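Local atomic coordinates of glucoamylase (Thermoanaerobacterium thermosaccharolyticum, PDB entry 1LF6), a protein that hydrolyses terminal alpha-1,4-linked glucose units successively from the non-reducing ends of glucan chains, releasing beta-D-glucose. Residues His347-Phe352 / Asp359-Ser364. Numbering follows the deposited sequence.
Sequences HVANAF and DSANRS
Two consecutive antiparallel helices of the (alpha/alpha) barrel meet here near the short turn that links them, where Ala349 and Phe352 of helix 342-355 touch Ser360, Ala361 and Ser364 of helix 358-375. The short axes approach to 8.1 Å with their N-to-C directions 156° apart, a closeness consistent with the small residues at the interface: the CA atoms of Ala349 and Ala361 are 4.4 Å apart, and the methyl of Ala361 rests 3.7 Å from Ala349 O. The two CB atoms also touch. On the side nearer the turn, the ring of Phe352 turns one face to Ser360. Ser360 CB stands 3.5 Å from the ring centroid and 7° off its normal, a CH-pi contact over the middle of that face; accordingly, all six ring carbons of Phe352 lie 3.6 to 3.9 Å from Ser360 CB. CG anti to the carbonyl carbon (chi1 -81°) carries the ring toward Ser360. The hydroxyl of Ser360 is hydrogen-bonded to Asp357 in the turn, while Met302 and Leu305 of helix 296-306 also pack on Phe352. Cutting Phe352 back to an alanine is likely to open a gap between the helices and leave Ser360 CB without its aromatic partner. Further from the turn, Ser364 OG lies 3.6 Å from Ala349 CB yet is satisfied within its own helix, donating to Ala361 O at 2.7 Å; this bond to the carbonyl three residues back is consistent with the place of a hydroxyl against a methyl in a buried interface. No hydrogen bond links the two segments, so small side chains and one ring face join them, in the close antiparallel packing of successive helices characteristic of the (alpha/alpha) toroid of family GH15.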
# COMPACT_ATOMS: atom_id res chain seq x y z
N HIS A 347 -2.06 -3.05 -13.07
CA HIS A 347 -2.61 -1.71 -12.99
C HIS A 347 -1.53 -0.68 -12.69
O HIS A 347 -1.51 0.40 -13.27
CB HIS A 347 -3.73 -1.68 -11.94
CG HIS A 347 -4.93 -2.48 -12.34
ND1 HIS A 347 -5.66 -2.21 -13.47
CD2 HIS A 347 -5.52 -3.56 -11.76
CE1 HIS A 347 -6.65 -3.08 -13.58
NE2 HIS A 347 -6.59 -3.91 -12.55
N VAL A 348 -0.63 -1.03 -11.78
CA VAL A 348 0.47 -0.14 -11.42
C VAL A 348 1.32 0.09 -12.68
O VAL A 348 1.68 1.22 -12.99
CB VAL A 348 1.33 -0.76 -10.28
CG1 VAL A 348 2.65 0.02 -10.12
CG2 VAL A 348 0.54 -0.72 -8.97
N ALA A 349 1.61 -0.98 -13.41
CA ALA A 349 2.39 -0.89 -14.63
C ALA A 349 1.70 0.05 -15.64
O ALA A 349 2.37 0.80 -16.36
CB ALA A 349 2.57 -2.26 -15.24
N ASN A 350 0.38 -0.00 -15.70
CA ASN A 350 -0.35 0.85 -16.62
C ASN A 350 -0.18 2.33 -16.25
O ASN A 350 -0.14 3.19 -17.14
CB ASN A 350 -1.83 0.48 -16.66
CG ASN A 350 -2.08 -0.80 -17.42
OD1 ASN A 350 -1.37 -1.10 -18.39
ND2 ASN A 350 -3.08 -1.56 -17.01
N ALA A 351 -0.08 2.61 -14.96
CA ALA A 351 0.12 3.99 -14.50
C ALA A 351 1.53 4.43 -14.91
O ALA A 351 1.72 5.54 -15.39
CB ALA A 351 -0.05 4.07 -12.99
N PHE A 352 2.51 3.55 -14.71
CA PHE A 352 3.88 3.89 -15.10
C PHE A 352 3.92 4.18 -16.60
O PHE A 352 4.60 5.11 -17.03
CB PHE A 352 4.84 2.73 -14.77
CG PHE A 352 5.28 2.69 -13.33
CD1 PHE A 352 5.86 3.81 -12.74
CD2 PHE A 352 5.15 1.53 -12.58
CE1 PHE A 352 6.31 3.77 -11.41
CE2 PHE A 352 5.59 1.48 -11.25
CZ PHE A 352 6.17 2.60 -10.67
N ASP A 359 10.31 1.97 -18.22
CA ASP A 359 11.27 1.07 -17.58
C ASP A 359 10.67 0.33 -16.39
O ASP A 359 10.87 -0.87 -16.22
CB ASP A 359 12.50 1.85 -17.11
CG ASP A 359 13.38 2.33 -18.26
OD1 ASP A 359 14.26 3.17 -18.01
OD2 ASP A 359 13.19 1.86 -19.40
N SER A 360 9.96 1.07 -15.54
CA SER A 360 9.34 0.48 -14.37
C SER A 360 8.29 -0.56 -14.75
O SER A 360 8.19 -1.61 -14.11
CB SER A 360 8.71 1.56 -13.49
OG SER A 360 9.71 2.37 -12.91
N ALA A 361 7.51 -0.28 -15.79
CA ALA A 361 6.49 -1.22 -16.24
C ALA A 361 7.15 -2.50 -16.76
O ALA A 361 6.70 -3.60 -16.47
CB ALA A 361 5.64 -0.59 -17.32
N ASN A 362 8.23 -2.34 -17.53
CA ASN A 362 8.94 -3.49 -18.07
C ASN A 362 9.57 -4.35 -16.99
O ASN A 362 9.60 -5.58 -17.10
CB ASN A 362 10.03 -3.05 -19.06
CG ASN A 362 9.52 -2.99 -20.48
OD1 ASN A 362 9.01 -3.98 -21.01
ND2 ASN A 362 9.65 -1.83 -21.11
N ARG A 363 10.09 -3.71 -15.95
CA ARG A 363 10.69 -4.45 -14.86
C ARG A 363 9.61 -5.28 -14.17
O ARG A 363 9.84 -6.42 -13.77
CB ARG A 363 11.33 -3.49 -13.86
CG ARG A 363 12.64 -3.99 -13.29
CD ARG A 363 13.30 -2.91 -12.45
NE ARG A 363 13.35 -1.64 -13.18
CZ ARG A 363 12.72 -0.53 -12.80
NH1 ARG A 363 12.00 -0.51 -11.69
NH2 ARG A 363 12.83 0.56 -13.54
N SER A 364 8.41 -4.71 -14.03
CA SER A 364 7.33 -5.44 -13.38
C SER A 364 6.91 -6.60 -14.28
O SER A 364 6.58 -7.68 -13.78
CB SER A 364 6.14 -4.51 -13.10
OG SER A 364 5.36 -4.27 -14.25